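Local coordinates for protein Pcdhgc3 (Mus musculus, PDB 4ZI8) that probably mediates calcium-dependent cell adhesion and may help establish specific neuronal connections, represented here by its first three extracellular cadherin repeats, at residues 25-30 with 111-116; 35-40 with 74-79; 64-69 with 80-85. All blocks are in the same frame, centred on the assembly; numbering follows the deposited sequence. Where two conformers were deposited one is given.

How the contacts relate
The three contacts lie within the first cadherin repeat and show how one end of a β-sandwich is built into a metal site. Contact 1 pairs two strands of one sheet in parallel, contact 2 pairs two strands of the opposing sheet antiparallel, and contact 3 joins the start of strand 67-69 and the loop before it to the loop after strand 75-78. Contacts 1 and 2 meet in the interior, where the Y25 ring rests against M76 and V113 faces V37, while their outer faces mix polar and apolar groups. Contact 3 runs from an exposed rim of R64, R65 and D80 to buried L82 and F67. Contacts 1 and 3 share two calcium ions. Backbone hydrogen bonds dominate contacts 1 and 2; contact 3 relies on apolar packing, a carboxylate and water.

Contact 1 of 3, residues 25-30 with 111-116. With CA (calcium ion), chain P; CA (calcium ion), chain O.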
# COMPACT_ATOMS: atom_id res chain seq x y z
N TYR B 25 -30.42 20.77 -42.90
CA TYR B 25 -29.17 21.50 -43.03
C TYR B 25 -28.18 20.99 -41.99
O TYR B 25 -28.58 20.40 -41.01
CB TYR B 25 -29.38 23.00 -42.85
CG TYR B 25 -30.44 23.58 -43.77
CD1 TYR B 25 -30.19 23.76 -45.11
CD2 TYR B 25 -31.67 23.94 -43.27
CE1 TYR B 25 -31.17 24.31 -45.96
CE2 TYR B 25 -32.65 24.49 -44.10
CZ TYR B 25 -32.40 24.67 -45.44
OH TYR B 25 -33.38 25.20 -46.24
N GLU B 26 -26.89 21.24 -42.22
CA GLU B 26 -25.83 20.77 -41.33
C GLU B 26 -24.89 21.93 -41.16
O GLU B 26 -24.41 22.48 -42.15
CB GLU B 26 -25.09 19.56 -41.91
CG GLU B 26 -26.04 18.45 -42.36
CD GLU B 26 -25.36 17.12 -42.58
OE1 GLU B 26 -24.13 17.09 -42.86
OE2 GLU B 26 -26.06 16.08 -42.48
N ILE B 27 -24.66 22.34 -39.92
CA ILE B 27 -23.78 23.46 -39.66
C ILE B 27 -22.87 23.13 -38.48
O ILE B 27 -23.20 22.26 -37.69
CB ILE B 27 -24.57 24.77 -39.35
CG1 ILE B 27 -25.39 24.61 -38.07
CG2 ILE B 27 -25.54 25.12 -40.50
CD1 ILE B 27 -25.98 25.98 -37.59
N LEU B 28 -21.76 23.84 -38.38
CA LEU B 28 -20.93 23.76 -37.19
C LEU B 28 -21.61 24.37 -35.98
O LEU B 28 -22.31 25.40 -36.11
CB LEU B 28 -19.60 24.49 -37.43
CG LEU B 28 -18.65 23.98 -38.50
CD1 LEU B 28 -17.39 24.86 -38.56
CD2 LEU B 28 -18.31 22.51 -38.25
N GLU B 29 -21.40 23.78 -34.80
CA GLU B 29 -21.88 24.45 -33.59
C GLU B 29 -21.21 25.80 -33.41
O GLU B 29 -20.16 26.09 -33.99
CB GLU B 29 -21.64 23.58 -32.34
CG GLU B 29 -20.15 23.15 -32.17
CD GLU B 29 -19.80 22.69 -30.76
OE1 GLU B 29 -20.43 23.14 -29.77
OE2 GLU B 29 -18.91 21.84 -30.65
N GLU B 30 -21.81 26.62 -32.56
CA GLU B 30 -21.21 27.82 -32.03
C GLU B 30 -21.06 28.89 -33.12
O GLU B 30 -20.23 29.76 -33.02
CB GLU B 30 -19.84 27.50 -31.36
CG GLU B 30 -19.94 26.42 -30.30
CD GLU B 30 -20.51 26.88 -28.97
OE1 GLU B 30 -20.99 28.04 -28.83
OE2 GLU B 30 -20.46 26.06 -28.01
N ALA B 111 -38.49 20.90 -40.21
CA ALA B 111 -37.15 21.23 -40.63
C ALA B 111 -36.16 20.66 -39.60
O ALA B 111 -36.53 20.38 -38.45
CB ALA B 111 -36.98 22.70 -40.77
N GLU B 112 -34.92 20.49 -40.01
CA GLU B 112 -33.94 19.97 -39.06
C GLU B 112 -32.54 20.41 -39.42
O GLU B 112 -32.20 20.61 -40.59
CB GLU B 112 -34.03 18.44 -38.97
CG GLU B 112 -33.65 17.70 -40.20
CD GLU B 112 -34.04 16.23 -40.14
OE1 GLU B 112 -35.00 15.85 -39.42
OE2 GLU B 112 -33.39 15.43 -40.83
N VAL B 113 -31.73 20.62 -38.37
CA VAL B 113 -30.39 21.18 -38.53
C VAL B 113 -29.47 20.28 -37.74
O VAL B 113 -29.67 20.08 -36.54
CB VAL B 113 -30.30 22.65 -38.05
CG1 VAL B 113 -28.88 23.17 -38.17
CG2 VAL B 113 -31.23 23.55 -38.85
N VAL B 114 -28.52 19.66 -38.44
CA VAL B 114 -27.47 18.88 -37.79
C VAL B 114 -26.44 19.84 -37.22
O VAL B 114 -25.96 20.75 -37.91
CB VAL B 114 -26.79 17.90 -38.76
CG1 VAL B 114 -25.65 17.14 -38.03
CG2 VAL B 114 -27.83 16.93 -39.35
N VAL B 115 -26.12 19.67 -35.93
CA VAL B 115 -25.16 20.55 -35.28
C VAL B 115 -23.86 19.76 -35.09
O VAL B 115 -23.80 18.78 -34.33
CB VAL B 115 -25.70 21.07 -33.95
CG1 VAL B 115 -24.65 21.93 -33.23
CG2 VAL B 115 -27.00 21.88 -34.20
N GLN B 116 -22.84 20.15 -35.85
CA GLN B 116 -21.59 19.42 -35.90
C GLN B 116 -20.61 19.90 -34.84
O GLN B 116 -20.49 21.09 -34.60
CB GLN B 116 -20.96 19.56 -37.28
CG GLN B 116 -21.87 19.02 -38.41
CD GLN B 116 -21.42 19.45 -39.79
OE1 GLN B 116 -20.81 20.51 -39.97
NE2 GLN B 116 -21.75 18.63 -40.80
CA CA P . -19.63 23.89 -27.65
CA CA O . -17.56 20.79 -29.16
O HOH W 1 -18.61 24.47 -25.54
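E26 lies alongside V114, both side chains pointing the same way from neighbouring strands, with E26 CG 3.7 Å from V114 CB. This is the parallel pairing of the later part of strand A with the last strand, G, of a cadherin repeat, a Greek-key β-sandwich, and it leads straight into the calcium-binding linker. The carboxylate of E26 continues past V114 CG2, and its OE2 is held by H24. Q116 crosses E26 at about a right angle, its amide plane turned 70° from the carboxylate; NE2 stays 3.5 Å from E26 OE1, a polar approach without a formal bond. The other side of the amide group, OE1, touches L28 CD2.

The backbones zip together through five bonds that step from strand to strand, from Y25 N to E112 O at one end to E29 N reaching Q116 O (2.8 Å) at the other. On the inner face I27 CG1 packs on V113 CG1 at 3.8 Å. I27 CG1 sits between its own backbone N and carbonyl carbon (chi1 63°), which turns it to the valine, while V37 and V78 of the opposing sheet cover the same face.

E29 closes the strand pair. Its CB rests on V115 CG1 at 3.5 Å, and the extended chain beyond carries the carboxylate into the linker, where R84 is a further partner. The E29 carboxylate bridges two calcium ions, OE1 binding the first at 2.4 Å and OE2 the second at 2.3 Å. E30 OE2 binds the ion held by E29 OE1.

Contact 2 of 3, residues 35-40 with 74-79; sequences FPVGNV and GEMFVN
M76 O takes two amides from the facing strand: V37 N at 2.9 Å, and G38 N in a weak bond at 3.5 Å. Two residues set against one make a classic β bulge, here in the antiparallel pairing of strands 36-39 and 75-78 in the second sheet of the cadherin sandwich. The register shifts by one between the P36–F77 and G38–M76 pairs.

Past the bulge, M76 N returns a bond to G38 O. At the other end V78 N donates to F35 O at 2.8 Å, and the same oxygen lies against F77 CA. P36, which has no amide hydrogen to offer, stands in a non-hydrogen-bonded pair with F77.

At N39 the strand turns into helix 40-44. V40 N donates to G74 O at 3.0 Å. N39 is the N-cap: OD1 accepts from T42 N and more weakly from V41 N, while ND2 donates to T73 O. With CG anti to the backbone N (chi1 -169°), the amide lies against the G74–E75 peptide, yet ND2 and E75 N are both donors and do not bond; E75 N uses T73 OG1. G74 has backbone angles that call for glycine, and a CB there would run into N39 OD1.

On the inner face V37 CG1 meets M76 CE at 3.6 Å and V37 CG2 meets V78 CG2; Y25 and V113 face V37 and M76 from the other sheet, and I27 faces V78. The bulge thus lets one carbonyl, M76 O, serve two amides, the second weakly, before the ladder of bonds resumes beyond it, and the asparagine serves amides that the incoming helix turn cannot bond internally.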
# COMPACT_ATOMS: atom_id res chain seq x y z
N PHE B 35 -25.80 33.86 -38.60
CA PHE B 35 -25.18 32.90 -39.52
C PHE B 35 -26.24 32.23 -40.38
O PHE B 35 -27.17 31.62 -39.85
CB PHE B 35 -24.40 31.85 -38.73
CG PHE B 35 -23.70 30.84 -39.60
CD1 PHE B 35 -24.34 29.68 -39.98
CD2 PHE B 35 -22.37 31.04 -39.98
CE1 PHE B 35 -23.67 28.72 -40.75
CE2 PHE B 35 -21.71 30.10 -40.74
CZ PHE B 35 -22.35 28.94 -41.14
N PRO B 36 -26.07 32.32 -41.71
CA PRO B 36 -27.06 31.80 -42.67
C PRO B 36 -26.99 30.28 -42.78
O PRO B 36 -25.94 29.68 -43.04
CB PRO B 36 -26.68 32.50 -43.99
CG PRO B 36 -25.26 32.85 -43.86
CD PRO B 36 -24.95 33.00 -42.38
N VAL B 37 -28.14 29.65 -42.56
CA VAL B 37 -28.24 28.20 -42.52
C VAL B 37 -28.77 27.66 -43.86
O VAL B 37 -28.28 26.67 -44.39
CB VAL B 37 -29.15 27.80 -41.33
CG1 VAL B 37 -29.31 26.33 -41.25
CG2 VAL B 37 -28.57 28.34 -40.04
N GLY B 38 -29.77 28.32 -44.43
CA GLY B 38 -30.28 27.88 -45.71
C GLY B 38 -31.45 28.77 -46.05
O GLY B 38 -31.81 29.62 -45.24
N ASN B 39 -32.01 28.62 -47.25
CA ASN B 39 -33.22 29.34 -47.59
C ASN B 39 -34.34 28.34 -47.72
O ASN B 39 -34.33 27.51 -48.63
CB ASN B 39 -33.05 30.14 -48.89
CG ASN B 39 -34.18 31.08 -49.11
OD1 ASN B 39 -35.31 30.66 -49.32
ND2 ASN B 39 -33.90 32.37 -49.05
N VAL B 40 -35.30 28.39 -46.81
CA VAL B 40 -36.35 27.39 -46.79
C VAL B 40 -37.39 27.66 -47.85
O VAL B 40 -38.18 26.80 -48.17
CB VAL B 40 -37.02 27.30 -45.41
CG1 VAL B 40 -35.95 27.10 -44.34
CG2 VAL B 40 -37.90 28.54 -45.12
N GLY B 74 -37.04 34.29 -46.84
CA GLY B 74 -36.99 32.86 -46.63
C GLY B 74 -35.68 32.38 -46.02
O GLY B 74 -35.51 31.20 -45.72
N GLU B 75 -34.75 33.30 -45.83
CA GLU B 75 -33.46 32.91 -45.26
C GLU B 75 -33.62 32.48 -43.80
O GLU B 75 -34.18 33.20 -43.00
CB GLU B 75 -32.47 34.06 -45.36
CG GLU B 75 -31.16 33.83 -44.62
CD GLU B 75 -30.33 35.09 -44.52
OE1 GLU B 75 -30.50 35.99 -45.38
OE2 GLU B 75 -29.51 35.20 -43.58
N MET B 76 -33.14 31.28 -43.48
CA MET B 76 -33.11 30.81 -42.10
C MET B 76 -31.72 31.05 -41.54
O MET B 76 -30.72 30.82 -42.24
CB MET B 76 -33.44 29.33 -42.00
CG MET B 76 -33.50 28.85 -40.55
SD MET B 76 -34.18 27.21 -40.37
CE MET B 76 -32.85 26.24 -40.94
N PHE B 77 -31.64 31.53 -40.30
CA PHE B 77 -30.35 31.89 -39.74
C PHE B 77 -30.28 31.53 -38.27
O PHE B 77 -31.30 31.30 -37.64
CB PHE B 77 -30.07 33.38 -39.91
CG PHE B 77 -31.15 34.26 -39.37
CD1 PHE B 77 -31.12 34.68 -38.05
CD2 PHE B 77 -32.18 34.70 -40.19
CE1 PHE B 77 -32.10 35.48 -37.53
CE2 PHE B 77 -33.17 35.52 -39.68
CZ PHE B 77 -33.13 35.92 -38.35
N VAL B 78 -29.06 31.49 -37.75
CA VAL B 78 -28.81 31.14 -36.34
C VAL B 78 -29.29 32.28 -35.46
O VAL B 78 -28.90 33.42 -35.66
CB VAL B 78 -27.32 30.83 -36.10
CG1 VAL B 78 -27.01 30.73 -34.60
CG2 VAL B 78 -26.94 29.54 -36.83
N ASN B 79 -30.15 31.98 -34.50
CA ASN B 79 -30.72 33.06 -33.68
C ASN B 79 -30.31 32.99 -32.20
O ASN B 79 -30.52 33.92 -31.45
CB ASN B 79 -32.25 33.03 -33.82
CG ASN B 79 -32.94 34.12 -33.02
OD1 ASN B 79 -32.72 35.31 -33.25
ND2 ASN B 79 -33.79 33.73 -32.09

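Contact 3 of 3, residues 64-69 with 80-85. With CA (calcium ion), chain P; CA (calcium ion), chain O.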
# COMPACT_ATOMS: atom_id res chain seq x y z
N ARG B 64 -35.59 26.81 -26.84
CA ARG B 64 -35.01 28.07 -27.26
C ARG B 64 -35.16 28.29 -28.76
O ARG B 64 -35.12 27.34 -29.55
CB ARG B 64 -33.53 28.11 -26.92
CG ARG B 64 -33.21 28.03 -25.44
CD ARG B 64 -31.73 28.02 -25.28
NE ARG B 64 -31.38 27.54 -23.96
CZ ARG B 64 -30.16 27.17 -23.62
NH1 ARG B 64 -29.18 27.23 -24.50
NH2 ARG B 64 -29.95 26.73 -22.38
N ARG B 65 -35.29 29.54 -29.16
CA ARG B 65 -35.38 29.83 -30.58
C ARG B 65 -34.00 29.86 -31.22
O ARG B 65 -33.40 30.93 -31.44
CB ARG B 65 -36.12 31.14 -30.80
CG ARG B 65 -37.48 31.13 -30.12
CD ARG B 65 -38.50 31.97 -30.89
NE ARG B 65 -38.14 33.38 -30.87
CZ ARG B 65 -38.55 34.23 -29.92
NH1 ARG B 65 -39.32 33.79 -28.93
NH2 ARG B 65 -38.20 35.51 -29.96
N PHE B 66 -33.51 28.68 -31.54
CA PHE B 66 -32.15 28.53 -32.06
C PHE B 66 -32.02 29.10 -33.46
O PHE B 66 -30.95 29.54 -33.87
CB PHE B 66 -31.76 27.06 -32.06
CG PHE B 66 -31.61 26.47 -30.68
CD1 PHE B 66 -30.59 26.90 -29.83
CD2 PHE B 66 -32.46 25.46 -30.24
CE1 PHE B 66 -30.42 26.33 -28.55
CE2 PHE B 66 -32.32 24.90 -28.98
CZ PHE B 66 -31.29 25.33 -28.13
N PHE B 67 -33.14 29.06 -34.19
CA PHE B 67 -33.19 29.52 -35.57
C PHE B 67 -34.37 30.42 -35.78
O PHE B 67 -35.42 30.26 -35.15
CB PHE B 67 -33.29 28.34 -36.52
CG PHE B 67 -32.18 27.39 -36.37
CD1 PHE B 67 -30.96 27.62 -36.98
CD2 PHE B 67 -32.32 26.27 -35.57
CE1 PHE B 67 -29.90 26.72 -36.81
CE2 PHE B 67 -31.27 25.37 -35.39
CZ PHE B 67 -30.07 25.60 -36.00
N GLU B 68 -34.21 31.38 -36.67
CA GLU B 68 -35.32 32.21 -37.08
C GLU B 68 -35.28 32.26 -38.60
O GLU B 68 -34.25 31.93 -39.18
CB GLU B 68 -35.23 33.60 -36.47
CG GLU B 68 -35.58 33.63 -34.98
CD GLU B 68 -37.09 33.57 -34.70
OE1 GLU B 68 -37.89 33.30 -35.64
OE2 GLU B 68 -37.49 33.81 -33.54
N VAL B 69 -36.39 32.65 -39.22
CA VAL B 69 -36.46 32.79 -40.67
C VAL B 69 -36.88 34.21 -41.00
O VAL B 69 -37.75 34.75 -40.35
CB VAL B 69 -37.44 31.77 -41.29
CG1 VAL B 69 -37.52 31.95 -42.80
CG2 VAL B 69 -37.01 30.35 -40.95
N ASP B 80 -29.71 31.89 -31.78
CA ASP B 80 -29.24 31.76 -30.40
C ASP B 80 -28.04 30.80 -30.40
O ASP B 80 -27.80 30.09 -31.40
CB ASP B 80 -30.37 31.24 -29.50
CG ASP B 80 -30.14 31.51 -28.01
OD1 ASP B 80 -29.04 31.94 -27.58
OD2 ASP B 80 -31.09 31.26 -27.24
N ARG B 81 -27.31 30.75 -29.29
CA ARG B 81 -26.14 29.90 -29.21
C ARG B 81 -26.50 28.44 -29.36
O ARG B 81 -27.40 27.91 -28.69
CB ARG B 81 -25.42 30.11 -27.90
CG ARG B 81 -24.31 29.13 -27.69
CD ARG B 81 -23.40 29.53 -26.52
NE ARG B 81 -22.28 28.60 -26.43
CZ ARG B 81 -21.65 28.30 -25.30
NH1 ARG B 81 -22.01 28.86 -24.16
NH2 ARG B 81 -20.64 27.43 -25.32
N LEU B 82 -25.79 27.77 -30.27
CA LEU B 82 -25.95 26.34 -30.48
C LEU B 82 -24.69 25.67 -29.97
O LEU B 82 -23.69 25.61 -30.69
CB LEU B 82 -26.16 26.01 -31.97
CG LEU B 82 -27.51 26.44 -32.54
CD1 LEU B 82 -27.35 26.75 -34.03
CD2 LEU B 82 -28.49 25.32 -32.34
N ASP B 83 -24.73 25.24 -28.71
CA ASP B 83 -23.60 24.55 -28.09
C ASP B 83 -23.91 23.09 -28.11
O ASP B 83 -24.77 22.61 -27.35
CB ASP B 83 -23.39 25.05 -26.66
CG ASP B 83 -22.39 24.23 -25.89
OD1 ASP B 83 -21.50 23.57 -26.49
OD2 ASP B 83 -22.48 24.28 -24.65
N ARG B 84 -23.26 22.37 -29.03
CA ARG B 84 -23.50 20.95 -29.18
C ARG B 84 -23.30 20.23 -27.83
O ARG B 84 -24.00 19.27 -27.55
CB ARG B 84 -22.58 20.35 -30.27
CG ARG B 84 -22.95 18.94 -30.77
CD ARG B 84 -21.71 18.09 -31.08
NE ARG B 84 -20.92 17.92 -29.87
CZ ARG B 84 -21.21 17.07 -28.90
NH1 ARG B 84 -22.26 16.26 -29.00
NH2 ARG B 84 -20.46 17.02 -27.83
N GLU B 85 -22.38 20.69 -26.98
CA GLU B 85 -22.13 19.97 -25.73
C GLU B 85 -23.37 20.01 -24.85
O GLU B 85 -23.74 18.99 -24.25
CB GLU B 85 -20.90 20.54 -24.98
CG GLU B 85 -19.58 19.99 -25.51
CD GLU B 85 -19.25 20.51 -26.91
OE1 GLU B 85 -19.26 21.73 -27.11
OE2 GLU B 85 -18.98 19.71 -27.83
CA CA P . -19.63 23.89 -27.65
CA CA O . -17.56 20.79 -29.16
O HOH W 2 -34.18 31.90 -27.34
O HOH W 1 -18.61 24.47 -25.54
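D80 reaches R65 first with its CB, which lies 3.6 Å from R65 O. A chi1 of -161° swings CG away from D80's own N, from where OD1 can curl round to the next amide. OD1 accepts from R81 N at 2.7 Å, the donor on its anti side but tilted 34° out of the carboxylate plane, whereas OD2 passes R64 CD and receives a hydrogen bond from a water that itself accepts from R65 N. The backbone adds a weak bond from D80 N to F66 O. A leucine in place of D80 would probably leave R81 N without its acceptor and set the bridging water adrift from the 80-85 side.

Deeper in, L82 splits its two methyl groups between two rings: CD2 lies 3.6 Å from F66 CD1, and CD1 lies 3.5 Å from F67 CZ. R81 O comes to the edge of the F66 ring, near its plane. V96 of the other sheet also covers both phenylalanines and L82.

Beyond L82 runs D83-R84-E85, the DRE calcium motif of cadherins. D83 OD1 binds one calcium ion at 2.2 Å and also accepts from E85 N, capping the short helix, while E85 contributes to both ions. R81 NE forms a salt bridge with E30, another ligand of the first ion. One short segment is thus apolar at L82, against the core, and acidic at D83 and E85, meeting calcium ions that D117, I118, D120 and D153 complete.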